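Local coordinates for tRNA (adenine(22)-N(1))-methyltransferase (Bacillus subtilis, PDB 6Q56), which catalyses the S-adenosyl-L-methionine-dependent methylation of adenosine 22 in tRNA at N1, giving N(1)-methyladenosine, at residues 150-155 with 191-196; 10-15 with 144-149; 36-41 with 66-71; 89-94 with 110-115. The protein carries 2 engineered substitutions. All blocks are in the same frame, centred on the assembly; numbering follows the deposited sequence.

Contact 1. Residues 150-155 with 191-196; sequences GKSYEV and LKKWTQ. Engineered in segment 150-155: Ser152 (natural residue Cys).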
loop_
_atom_site.group_PDB
_atom_site.type_symbol
_atom_site.label_atom_id
_atom_site.label_comp_id
_atom_site.label_asym_id
_atom_site.label_seq_id
_atom_site.Cartn_x
_atom_site.Cartn_y
_atom_site.Cartn_z
ATOM N N GLY A 150 4.689 -12.065 -13.169
ATOM C CA GLY A 150 5.569 -12.769 -12.252
ATOM C C GLY A 150 5.971 -12.002 -11.012
ATOM O O GLY A 150 6.995 -12.290 -10.398
ATOM N N LYS A 151 5.165 -11.024 -10.639
ATOM C CA LYS A 151 5.443 -10.223 -9.472
ATOM C C LYS A 151 4.184 -10.108 -8.641
ATOM O O LYS A 151 3.113 -9.858 -9.169
ATOM C CB LYS A 151 5.925 -8.837 -9.884
ATOM C CG LYS A 151 6.134 -7.898 -8.713
ATOM C CD LYS A 151 6.039 -6.436 -9.124
ATOM C CE LYS A 151 4.694 -6.081 -9.742
ATOM N NZ LYS A 151 3.569 -6.113 -8.777
ATOM N N SER A 152 4.320 -10.304 -7.338
ATOM C CA SER A 152 3.183 -10.222 -6.445
ATOM C C SER A 152 3.044 -8.799 -5.936
ATOM O O SER A 152 4.028 -8.113 -5.696
ATOM C CB SER A 152 3.332 -11.197 -5.286
ATOM O OG SER A 152 4.321 -10.763 -4.385
ATOM N N TYR A 153 1.810 -8.355 -5.779
ATOM C CA TYR A 153 1.558 -7.015 -5.311
ATOM C C TYR A 153 0.372 -7.032 -4.380
ATOM O O TYR A 153 -0.594 -7.741 -4.607
ATOM C CB TYR A 153 1.309 -6.074 -6.487
ATOM C CG TYR A 153 0.048 -6.377 -7.253
ATOM C CD1 TYR A 153 -1.170 -5.859 -6.849
ATOM C CD2 TYR A 153 0.072 -7.180 -8.380
ATOM C CE1 TYR A 153 -2.326 -6.135 -7.545
ATOM C CE2 TYR A 153 -1.082 -7.461 -9.083
ATOM C CZ TYR A 153 -2.275 -6.937 -8.660
ATOM O OH TYR A 153 -3.417 -7.211 -9.351
ATOM N N GLU A 154 0.469 -6.247 -3.321
ATOM C CA GLU A 154 -0.583 -6.150 -2.339
ATOM C C GLU A 154 -1.263 -4.801 -2.422
ATOM O O GLU A 154 -0.657 -3.816 -2.812
ATOM C CB GLU A 154 -0.009 -6.323 -0.946
ATOM C CG GLU A 154 0.429 -7.729 -0.620
ATOM C CD GLU A 154 1.501 -7.755 0.439
ATOM O OE1 GLU A 154 2.352 -6.854 0.429
ATOM O OE2 GLU A 154 1.493 -8.672 1.269
ATOM N N VAL A 155 -2.529 -4.772 -2.041
ATOM C CA VAL A 155 -3.307 -3.551 -2.038
ATOM C C VAL A 155 -4.092 -3.505 -0.741
ATOM O O VAL A 155 -4.879 -4.393 -0.449
ATOM C CB VAL A 155 -4.262 -3.471 -3.237
ATOM C CG1 VAL A 155 -5.146 -2.245 -3.131
ATOM C CG2 VAL A 155 -3.480 -3.440 -4.530
ATOM N N LEU A 191 0.139 -17.733 -0.282
ATOM C CA LEU A 191 0.899 -18.869 0.218
ATOM C C LEU A 191 2.287 -18.906 -0.393
ATOM O O LEU A 191 3.271 -19.072 0.300
ATOM C CB LEU A 191 0.173 -20.177 -0.081
ATOM C CG LEU A 191 -1.056 -20.467 0.770
ATOM C CD1 LEU A 191 -1.753 -21.713 0.268
ATOM C CD2 LEU A 191 -0.683 -20.614 2.230
ATOM N N LYS A 192 2.345 -18.746 -1.704
ATOM C CA LYS A 192 3.604 -18.760 -2.427
ATOM C C LYS A 192 4.545 -17.678 -1.913
ATOM O O LYS A 192 5.716 -17.927 -1.687
ATOM C CB LYS A 192 3.357 -18.588 -3.925
ATOM C CG LYS A 192 4.610 -18.418 -4.754
ATOM C CD LYS A 192 4.376 -18.789 -6.204
ATOM C CE LYS A 192 3.330 -17.908 -6.850
ATOM N NZ LYS A 192 3.365 -17.982 -8.329
ATOM N N LYS A 193 4.019 -16.477 -1.726
ATOM C CA LYS A 193 4.826 -15.367 -1.251
ATOM C C LYS A 193 5.391 -15.603 0.133
ATOM O O LYS A 193 6.549 -15.338 0.385
ATOM C CB LYS A 193 4.012 -14.079 -1.239
ATOM C CG LYS A 193 4.706 -12.916 -0.547
ATOM C CD LYS A 193 3.924 -11.624 -0.677
ATOM C CE LYS A 193 4.460 -10.538 0.238
ATOM N NZ LYS A 193 5.637 -9.824 -0.314
ATOM N N TRP A 194 4.564 -16.090 1.037
ATOM C CA TRP A 194 5.008 -16.301 2.398
ATOM C C TRP A 194 5.759 -17.601 2.592
ATOM O O TRP A 194 6.635 -17.683 3.430
ATOM C CB TRP A 194 3.828 -16.139 3.349
ATOM C CG TRP A 194 3.355 -14.740 3.296
ATOM C CD1 TRP A 194 2.173 -14.287 2.808
ATOM C CD2 TRP A 194 4.097 -13.587 3.685
ATOM N NE1 TRP A 194 2.123 -12.919 2.897
ATOM C CE2 TRP A 194 3.297 -12.467 3.429
ATOM C CE3 TRP A 194 5.361 -13.397 4.238
ATOM C CZ2 TRP A 194 3.713 -11.184 3.710
ATOM C CZ3 TRP A 194 5.771 -12.129 4.510
ATOM C CH2 TRP A 194 4.955 -11.034 4.249
ATOM N N THR A 195 5.431 -18.607 1.801
ATOM C CA THR A 195 6.127 -19.872 1.887
ATOM C C THR A 195 7.575 -19.633 1.486
ATOM O O THR A 195 8.487 -20.131 2.120
ATOM C CB THR A 195 5.491 -20.926 0.978
ATOM O OG1 THR A 195 4.220 -21.304 1.508
ATOM C CG2 THR A 195 6.375 -22.152 0.877
ATOM N N GLN A 196 7.776 -18.850 0.439
ATOM C CA GLN A 196 9.112 -18.532 -0.029
ATOM C C GLN A 196 9.829 -17.663 0.994
ATOM O O GLN A 196 11.010 -17.841 1.243
ATOM C CB GLN A 196 9.064 -17.830 -1.391
ATOM C CG GLN A 196 8.623 -18.743 -2.527
ATOM C CD GLN A 196 8.166 -17.987 -3.761
ATOM O OE1 GLN A 196 8.225 -16.766 -3.812
ATOM N NE2 GLN A 196 7.694 -18.717 -4.757
HETATM O O HOH W 1 0.462 -11.049 2.282
#
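Lys193 reaches from helix 188-210 to strand 151-159 and lays its aliphatic chain beside Ser152 and Glu154. From CB, CG continues anti to the backbone N (chi1 171°) and the chain stays extended as far as CE, which carries it off the helix toward the strand. CD of Lys193 passes 3.8 Å from OG of Ser152, an engineered residue that replaces a cysteine, and also packs on Ile145 of the adjoining strand. The next carbon, CE of Lys193, has two neighbours: it lies 3.7 Å from OE2 of Glu154, and it rides over one face of the Trp194 indole, toward the rim, 3.5 Å above the ring plane. A bend at chi4 (82°) then sets NZ of Lys193 4.5 Å from OE1 of Glu154, beyond salt-bridge range. Lys193 and Glu154 cross at about a right angle. Water 1 links the buried Glu154 to Trp194, accepting from NE1 in the plane of the indole at 2.6 Å and lying 2.8 Å from OE2. Strand 151-159 and helix 188-210 are thus joined by methylene packing and one bridging water, with no direct hydrogen bond between them; the nearby ammonium probably still favours a charged carboxylate on Glu154.

Contact 2. Residues 10-15 with 144-149; sequences LQTVAE and VILEED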
loop_
_atom_site.group_PDB
_atom_site.type_symbol
_atom_site.label_atom_id
_atom_site.label_comp_id
_atom_site.label_asym_id
_atom_site.label_seq_id
_atom_site.Cartn_x
_atom_site.Cartn_y
_atom_site.Cartn_z
ATOM N N LEU A 10 -2.933 -1.427 -10.785
ATOM C CA LEU A 10 -3.629 -0.163 -10.598
ATOM C C LEU A 10 -5.125 -0.311 -10.834
ATOM O O LEU A 10 -5.920 0.440 -10.291
ATOM C CB LEU A 10 -3.036 0.918 -11.492
ATOM C CG LEU A 10 -1.588 1.277 -11.170
ATOM C CD1 LEU A 10 -1.175 2.565 -11.856
ATOM C CD2 LEU A 10 -1.390 1.392 -9.672
ATOM N N GLN A 11 -5.502 -1.293 -11.639
ATOM C CA GLN A 11 -6.902 -1.551 -11.902
ATOM C C GLN A 11 -7.525 -1.896 -10.570
ATOM O O GLN A 11 -8.583 -1.395 -10.211
ATOM C CB GLN A 11 -7.071 -2.711 -12.873
ATOM C CG GLN A 11 -8.501 -2.915 -13.324
ATOM C CD GLN A 11 -9.086 -1.656 -13.907
ATOM O OE1 GLN A 11 -8.490 -1.034 -14.776
ATOM N NE2 GLN A 11 -10.259 -1.269 -13.429
ATOM N N THR A 12 -6.836 -2.764 -9.844
ATOM C CA THR A 12 -7.266 -3.208 -8.533
ATOM C C THR A 12 -7.428 -2.016 -7.610
ATOM O O THR A 12 -8.411 -1.915 -6.899
ATOM C CB THR A 12 -6.264 -4.208 -7.928
ATOM O OG1 THR A 12 -6.315 -5.436 -8.658
ATOM C CG2 THR A 12 -6.581 -4.491 -6.477
ATOM N N VAL A 13 -6.460 -1.113 -7.631
ATOM C CA VAL A 13 -6.505 0.072 -6.791
ATOM C C VAL A 13 -7.727 0.921 -7.116
ATOM O O VAL A 13 -8.452 1.338 -6.233
ATOM C CB VAL A 13 -5.226 0.917 -6.954
ATOM C CG1 VAL A 13 -5.359 2.252 -6.252
ATOM C CG2 VAL A 13 -4.020 0.160 -6.434
ATOM N N ALA A 14 -7.935 1.168 -8.397
ATOM C CA ALA A 14 -9.052 1.981 -8.857
ATOM C C ALA A 14 -10.414 1.483 -8.375
ATOM O O ALA A 14 -11.288 2.278 -8.080
ATOM C CB ALA A 14 -9.040 2.080 -10.376
ATOM N N GLU A 15 -10.592 0.172 -8.305
ATOM C CA GLU A 15 -11.865 -0.402 -7.890
ATOM C C GLU A 15 -12.300 -0.028 -6.480
ATOM O O GLU A 15 -13.468 -0.161 -6.149
ATOM C CB GLU A 15 -11.835 -1.922 -8.012
ATOM C CG GLU A 15 -11.564 -2.445 -9.412
ATOM C CD GLU A 15 -12.507 -1.890 -10.458
ATOM O OE1 GLU A 15 -13.680 -1.629 -10.139
ATOM O OE2 GLU A 15 -12.073 -1.717 -11.612
ATOM N N VAL A 144 -6.095 -7.216 -0.846
ATOM C CA VAL A 144 -6.020 -8.125 -1.965
ATOM C C VAL A 144 -4.555 -8.353 -2.274
ATOM O O VAL A 144 -3.736 -7.459 -2.133
ATOM C CB VAL A 144 -6.736 -7.600 -3.226
ATOM C CG1 VAL A 144 -6.193 -6.256 -3.639
ATOM C CG2 VAL A 144 -6.562 -8.572 -4.372
ATOM N N ILE A 145 -4.228 -9.562 -2.685
ATOM C CA ILE A 145 -2.872 -9.874 -3.075
ATOM C C ILE A 145 -2.990 -10.630 -4.372
ATOM O O ILE A 145 -3.660 -11.648 -4.453
ATOM C CB ILE A 145 -2.072 -10.686 -2.051
ATOM C CG1 ILE A 145 -0.627 -10.795 -2.540
ATOM C CG2 ILE A 145 -2.672 -12.063 -1.868
ATOM C CD1 ILE A 145 0.357 -11.334 -1.535
ATOM N N LEU A 146 -2.341 -10.103 -5.392
ATOM C CA LEU A 146 -2.375 -10.699 -6.702
ATOM C C LEU A 146 -0.997 -10.639 -7.299
ATOM O O LEU A 146 -0.112 -10.000 -6.758
ATOM C CB LEU A 146 -3.332 -9.907 -7.585
ATOM C CG LEU A 146 -4.756 -9.793 -7.055
ATOM C CD1 LEU A 146 -5.488 -8.625 -7.685
ATOM C CD2 LEU A 146 -5.519 -11.086 -7.274
ATOM N N GLU A 147 -0.815 -11.295 -8.431
ATOM C CA GLU A 147 0.468 -11.234 -9.098
ATOM C C GLU A 147 0.254 -10.750 -10.523
ATOM O O GLU A 147 -0.796 -10.962 -11.118
ATOM C CB GLU A 147 1.220 -12.564 -9.035
ATOM C CG GLU A 147 0.864 -13.583 -10.090
ATOM C CD GLU A 147 1.624 -14.880 -9.895
ATOM O OE1 GLU A 147 2.617 -14.878 -9.143
ATOM O OE2 GLU A 147 1.227 -15.903 -10.488
ATOM N N GLU A 148 1.260 -10.070 -11.044
ATOM C CA GLU A 148 1.216 -9.548 -12.389
ATOM C C GLU A 148 2.611 -9.600 -12.962
ATOM O O GLU A 148 3.544 -9.065 -12.382
ATOM C CB GLU A 148 0.709 -8.111 -12.401
ATOM C CG GLU A 148 0.560 -7.529 -13.793
ATOM C CD GLU A 148 -0.196 -6.218 -13.809
ATOM O OE1 GLU A 148 -0.389 -5.623 -12.737
ATOM O OE2 GLU A 148 -0.593 -5.780 -14.899
ATOM N N ASP A 149 2.747 -10.247 -14.108
ATOM C CA ASP A 149 4.035 -10.357 -14.763
ATOM C C ASP A 149 5.065 -10.968 -13.814
ATOM O O ASP A 149 6.166 -10.458 -13.670
ATOM C CB ASP A 149 4.498 -8.979 -15.254
ATOM C CG ASP A 149 3.588 -8.395 -16.331
ATOM O OD1 ASP A 149 2.767 -9.136 -16.905
ATOM O OD2 ASP A 149 3.700 -7.187 -16.609
#
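The short N-terminal helix 8-14 packs against the edge strand 139-148 of the Rossmann-type methyltransferase sheet, with Thr12 meeting Val144 and Leu146. Val144 and Leu146 are two apart on the strand, so both face the helix, and the two branches of Thr12 divide between them. The methyl CG2 of Thr12 reaches CG1 of Val144 tip to tip at 3.4 Å, slightly inside normal van der Waals distance. The hydroxyl OG1 of Thr12 comes to 3.4 Å from CD1 of Leu146. The torsion of Thr12 (chi1 -69°) places OG1 beside its own backbone N, where it hydrogen-bonds to the carbonyl O of Lys8 one turn back; the hydroxyl that touches leucine is therefore satisfied within the helix, with a further weak bond to Tyr153. Farther along the strand segment, Glu148 takes the backbone amides of Lys8 and Arg9 on its two carboxylate oxygens, fixing the first turn of the helix. On another side of the helix Gln11 NE2 donates to Glu15 OE2 at 2.6 Å, the oxygen lying in the amide plane, and NE2 is also bonded to Tyr36. Leu10 and Val13 pack on Ala94 and Thr92 of strand 90-96, while Ile145 points to the other face of its strand and meets Val189, Phe190 and Lys193 of helix 188-210.

Contact 3. Residues 36-41 with 66-71; sequences YAVLNH and SGLNSH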
loop_
_atom_site.group_PDB
_atom_site.type_symbol
_atom_site.label_atom_id
_atom_site.label_comp_id
_atom_site.label_asym_id
_atom_site.label_seq_id
_atom_site.Cartn_x
_atom_site.Cartn_y
_atom_site.Cartn_z
ATOM N N TYR A 36 -7.964 7.773 -15.598
ATOM C CA TYR A 36 -8.819 6.613 -15.779
ATOM C C TYR A 36 -10.023 6.667 -14.852
ATOM O O TYR A 36 -11.124 6.323 -15.250
ATOM C CB TYR A 36 -8.024 5.333 -15.522
ATOM C CG TYR A 36 -8.841 4.068 -15.495
ATOM C CD1 TYR A 36 -9.553 3.709 -14.369
ATOM C CD2 TYR A 36 -8.886 3.230 -16.587
ATOM C CE1 TYR A 36 -10.292 2.552 -14.334
ATOM C CE2 TYR A 36 -9.622 2.070 -16.562
ATOM C CZ TYR A 36 -10.321 1.736 -15.434
ATOM O OH TYR A 36 -11.059 0.588 -15.409
ATOM N N ALA A 37 -9.802 7.090 -13.615
ATOM C CA ALA A 37 -10.870 7.153 -12.626
ATOM C C ALA A 37 -11.911 8.212 -12.943
ATOM O O ALA A 37 -13.102 7.973 -12.816
ATOM C CB ALA A 37 -10.293 7.382 -11.242
ATOM N N VAL A 38 -11.445 9.378 -13.356
ATOM C CA VAL A 38 -12.319 10.482 -13.697
ATOM C C VAL A 38 -13.074 10.200 -14.990
ATOM O O VAL A 38 -14.264 10.450 -15.084
ATOM C CB VAL A 38 -11.519 11.784 -13.812
ATOM C CG1 VAL A 38 -12.375 12.902 -14.366
ATOM C CG2 VAL A 38 -10.965 12.157 -12.457
ATOM N N LEU A 39 -12.375 9.664 -15.978
ATOM C CA LEU A 39 -12.990 9.335 -17.253
ATOM C C LEU A 39 -14.079 8.285 -17.099
ATOM O O LEU A 39 -15.109 8.353 -17.752
ATOM C CB LEU A 39 -11.951 8.802 -18.226
ATOM C CG LEU A 39 -11.003 9.796 -18.874
ATOM C CD1 LEU A 39 -9.883 9.057 -19.568
ATOM C CD2 LEU A 39 -11.751 10.664 -19.859
ATOM N N ASN A 40 -13.842 7.309 -16.240
ATOM C CA ASN A 40 -14.814 6.261 -16.013
ATOM C C ASN A 40 -15.794 6.649 -14.927
ATOM O O ASN A 40 -16.534 5.826 -14.432
ATOM C CB ASN A 40 -14.121 4.952 -15.660
ATOM C CG ASN A 40 -13.334 4.389 -16.818
ATOM O OD1 ASN A 40 -13.762 3.439 -17.460
ATOM N ND2 ASN A 40 -12.183 4.981 -17.099
ATOM N N HIS A 41 -15.780 7.922 -14.571
ATOM C CA HIS A 41 -16.679 8.480 -13.572
ATOM C C HIS A 41 -16.584 7.824 -12.207
ATOM O O HIS A 41 -17.482 7.954 -11.389
ATOM C CB HIS A 41 -18.101 8.437 -14.108
ATOM C CG HIS A 41 -18.186 8.808 -15.553
ATOM N ND1 HIS A 41 -18.469 7.892 -16.541
ATOM C CD2 HIS A 41 -17.969 9.985 -16.182
ATOM C CE1 HIS A 41 -18.445 8.495 -17.715
ATOM N NE2 HIS A 41 -18.147 9.767 -17.523
ATOM N N SER A 66 -5.198 15.098 -22.517
ATOM C CA SER A 66 -6.441 14.356 -22.380
ATOM C C SER A 66 -7.625 15.282 -22.155
ATOM O O SER A 66 -8.755 14.835 -22.065
ATOM C CB SER A 66 -6.346 13.381 -21.209
ATOM O OG SER A 66 -5.526 12.277 -21.521
ATOM N N GLY A 67 -7.361 16.575 -22.076
ATOM C CA GLY A 67 -8.414 17.541 -21.851
ATOM C C GLY A 67 -9.127 17.288 -20.540
ATOM O O GLY A 67 -10.335 17.453 -20.437
ATOM N N LEU A 68 -8.372 16.883 -19.530
ATOM C CA LEU A 68 -8.925 16.607 -18.215
ATOM C C LEU A 68 -8.505 17.663 -17.202
ATOM O O LEU A 68 -8.676 17.498 -16.003
ATOM C CB LEU A 68 -8.477 15.231 -17.742
ATOM C CG LEU A 68 -9.097 14.056 -18.481
ATOM C CD1 LEU A 68 -8.448 12.761 -18.043
ATOM C CD2 LEU A 68 -10.589 14.023 -18.236
ATOM N N ASN A 69 -7.952 18.747 -17.711
ATOM C CA ASN A 69 -7.505 19.839 -16.866
ATOM C C ASN A 69 -8.626 20.339 -15.957
ATOM O O ASN A 69 -8.383 20.750 -14.841
ATOM C CB ASN A 69 -6.975 20.980 -17.736
ATOM C CG ASN A 69 -6.358 22.090 -16.929
ATOM O OD1 ASN A 69 -6.371 22.064 -15.699
ATOM N ND2 ASN A 69 -5.812 23.077 -17.617
ATOM N N SER A 70 -9.852 20.292 -16.456
ATOM C CA SER A 70 -11.025 20.770 -15.720
ATOM C C SER A 70 -11.392 19.968 -14.474
ATOM O O SER A 70 -12.017 20.492 -13.563
ATOM C CB SER A 70 -12.239 20.790 -16.642
ATOM O OG SER A 70 -12.738 19.485 -16.810
ATOM N N HIS A 71 -11.012 18.701 -14.440
ATOM C CA HIS A 71 -11.332 17.848 -13.308
ATOM C C HIS A 71 -10.099 17.298 -12.614
ATOM O O HIS A 71 -10.208 16.703 -11.561
ATOM C CB HIS A 71 -12.184 16.666 -13.763
ATOM C CG HIS A 71 -13.538 17.044 -14.268
ATOM N ND1 HIS A 71 -13.771 17.396 -15.577
ATOM C CD2 HIS A 71 -14.734 17.112 -13.642
ATOM C CE1 HIS A 71 -15.049 17.671 -15.736
ATOM N NE2 HIS A 71 -15.657 17.506 -14.578
#
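Leu39 and Leu68 cross at about a right angle, branch against branch, while Val38 and His71 meet beside them at a more oblique slant. The leucines touch through two atom pairs: CD2 of Leu39 lies 3.9 Å from CD2 of Leu68, and CG of Leu39 lies 4.0 Å from CD1 of Leu68. Val38 reaches across with CG1, held anti to its backbone N (chi1 172°), and this methyl sits 3.8 Å from CB of His71; contact with the imidazole itself is oblique to the ring. CG1 of Val38 is also 4.4 Å from CD2 of Leu68, a looser contact that links the two pairs. In the Rossmann-type fold this is where the end of helix 32-39 packs against the connection that leads from helix 53-65 into the edge strand 72-76. Gly67, with positive phi, ends helix 53-65 in a Schellman motif, and Leu68 follows it facing helix 32-39. The backbone of His71 is already bonded to Ala46 of the neighbouring strand. Ser70, an exposed residue of this connection and a phosphorylation site, is unmodified here. At the end of helix 32-39, O of Tyr36 accepts from both N and ND2 of Asn40, and ND2 also lies over the centre of the Tyr36 ring, 3.7 Å above its plane.

Contact 4. Residues 89-94 with 110-115; sequences DAITIA and DKLTGK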
loop_
_atom_site.group_PDB
_atom_site.type_symbol
_atom_site.label_atom_id
_atom_site.label_comp_id
_atom_site.label_asym_id
_atom_site.label_seq_id
_atom_site.Cartn_x
_atom_site.Cartn_y
_atom_site.Cartn_z
ATOM N N ASP A 89 -11.412 12.711 -0.964
ATOM C CA ASP A 89 -12.201 11.743 -0.231
ATOM C C ASP A 89 -11.568 10.360 -0.268
ATOM O O ASP A 89 -11.947 9.467 0.469
ATOM C CB ASP A 89 -13.595 11.687 -0.825
ATOM C CG ASP A 89 -14.329 12.983 -0.665
ATOM O OD1 ASP A 89 -14.313 13.521 0.453
ATOM O OD2 ASP A 89 -14.907 13.469 -1.655
ATOM N N ALA A 90 -10.599 10.206 -1.146
ATOM C CA ALA A 90 -9.888 8.957 -1.290
ATOM C C ALA A 90 -8.462 9.286 -1.651
ATOM O O ALA A 90 -8.208 10.225 -2.377
ATOM C CB ALA A 90 -10.520 8.100 -2.362
ATOM N N ILE A 91 -7.531 8.506 -1.140
ATOM C CA ILE A 91 -6.143 8.738 -1.433
ATOM C C ILE A 91 -5.481 7.453 -1.867
ATOM O O ILE A 91 -5.533 6.451 -1.178
ATOM C CB ILE A 91 -5.407 9.317 -0.225
ATOM C CG1 ILE A 91 -6.071 10.619 0.205
ATOM C CG2 ILE A 91 -3.949 9.542 -0.561
ATOM C CD1 ILE A 91 -5.269 11.395 1.207
ATOM N N THR A 92 -4.855 7.507 -3.028
ATOM C CA THR A 92 -4.163 6.360 -3.572
ATOM C C THR A 92 -2.666 6.597 -3.586
ATOM O O THR A 92 -2.191 7.621 -4.046
ATOM C CB THR A 92 -4.625 6.045 -5.005
ATOM O OG1 THR A 92 -4.543 7.222 -5.811
ATOM C CG2 THR A 92 -6.039 5.551 -5.015
ATOM N N ILE A 93 -1.931 5.619 -3.081
ATOM C CA ILE A 93 -0.483 5.656 -3.058
ATOM C C ILE A 93 -0.019 4.269 -3.467
ATOM O O ILE A 93 -0.196 3.312 -2.730
ATOM C CB ILE A 93 0.078 5.998 -1.675
ATOM C CG1 ILE A 93 -0.741 7.102 -1.009
ATOM C CG2 ILE A 93 1.529 6.412 -1.799
ATOM C CD1 ILE A 93 -0.262 7.466 0.377
ATOM N N ALA A 94 0.564 4.168 -4.651
ATOM C CA ALA A 94 1.012 2.891 -5.171
ATOM C C ALA A 94 2.357 2.950 -5.877
ATOM O O ALA A 94 2.873 4.011 -6.165
ATOM C CB ALA A 94 -0.038 2.341 -6.113
ATOM N N ASP A 110 -1.334 15.566 8.727
ATOM C CA ASP A 110 -1.964 16.831 9.076
ATOM C C ASP A 110 -2.990 17.171 8.007
ATOM O O ASP A 110 -3.946 17.899 8.253
ATOM C CB ASP A 110 -0.941 17.954 9.108
ATOM C CG ASP A 110 0.038 17.825 10.246
ATOM O OD1 ASP A 110 -0.305 17.195 11.263
ATOM O OD2 ASP A 110 1.155 18.367 10.120
ATOM N N LYS A 111 -2.772 16.638 6.813
ATOM C CA LYS A 111 -3.653 16.878 5.688
ATOM C C LYS A 111 -4.836 15.937 5.698
ATOM O O LYS A 111 -5.729 16.049 4.867
ATOM C CB LYS A 111 -2.886 16.686 4.385
ATOM C CG LYS A 111 -1.680 17.589 4.232
ATOM C CD LYS A 111 -2.102 19.027 4.051
ATOM C CE LYS A 111 -0.909 19.948 3.912
ATOM N NZ LYS A 111 -0.236 19.779 2.605
ATOM N N LEU A 112 -4.841 15.004 6.634
ATOM C CA LEU A 112 -5.919 14.035 6.713
ATOM C C LEU A 112 -6.934 14.337 7.788
ATOM O O LEU A 112 -6.590 14.740 8.887
ATOM C CB LEU A 112 -5.347 12.650 6.983
ATOM C CG LEU A 112 -4.300 12.177 5.987
ATOM C CD1 LEU A 112 -3.645 10.894 6.460
ATOM C CD2 LEU A 112 -4.929 11.996 4.627
ATOM N N THR A 113 -8.196 14.123 7.456
ATOM C CA THR A 113 -9.276 14.321 8.393
ATOM C C THR A 113 -9.492 12.996 9.099
ATOM O O THR A 113 -9.902 12.949 10.252
ATOM C CB THR A 113 -10.575 14.692 7.679
ATOM O OG1 THR A 113 -11.065 13.553 6.969
ATOM C CG2 THR A 113 -10.345 15.817 6.710
ATOM N N GLY A 114 -9.211 11.919 8.377
ATOM C CA GLY A 114 -9.360 10.579 8.900
ATOM C C GLY A 114 -10.438 9.796 8.186
ATOM O O GLY A 114 -10.452 8.573 8.211
ATOM N N LYS A 115 -11.343 10.511 7.539
ATOM C CA LYS A 115 -12.450 9.881 6.842
ATOM C C LYS A 115 -12.126 9.505 5.411
ATOM O O LYS A 115 -12.882 8.782 4.771
ATOM C CB LYS A 115 -13.654 10.810 6.865
ATOM C CG LYS A 115 -14.094 11.167 8.266
ATOM C CD LYS A 115 -14.420 9.920 9.054
ATOM C CE LYS A 115 -14.858 10.265 10.459
ATOM N NZ LYS A 115 -13.815 11.063 11.151
#
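Thr113 OG1 accepts the backbone N-H of Lys115 in a nearly straight bond of 3.1 Å (165°), while the carbonyl O of Lys115 comes no nearer than 4.5 Å to O of Asp89. This ST turn shapes the loop of a beta-alpha-beta crossover, the connection that runs from strand 90-96 through helix 98-107 into the parallel neighbouring strand 117-122. Glu116 steadies the same turn, taking the backbone amides of Thr113 and Gly114 on its two carboxylate oxygens. Gly114 has backbone angles that call for a glycine. Just before the turn, Leu112 turns its branched end toward the strand: CG stands beside the backbone N (chi1 -55°), and CD2 meets CD1 of Ile91. Ile91 itself points from the strand toward the loop, and the two buried side chains meet at a slant through these terminal methyls. Tyr138 packs against Leu112, and Ile83, Ile26 and Leu118 also touch Ile91, so the pair is part of the apolar packing between the strand and the loop. Lys111, the residue before Leu112, turns its ammonium away to bond the carbonyls of Leu80 and Ile83. CD1 of Ile91 and CD2 of Leu112 are only 3.5 Å apart, slightly tighter than usual for two carbons.

Overall arrangement
From the N terminus, helix 8-14 opens the longest loop, which contact 2 closes on strand 139-148. Contacts 3 and 4 both fall within that loop, one after the other: contact 3 ties the end of helix 32-39 to the approach to edge strand 72-76, and contact 4 joins strand 90-96 to the loop before strand 117-122. Contact 1 begins immediately after contact 2 ends and brings in helix 188-210; none of the four loops cross. Contact 2 touches all the others, through Gln11 on Tyr36, Val13 on Thr92, and the hairpin pairing of Leu146 with Tyr153, whereas contacts 1, 3 and 4 do not touch one another.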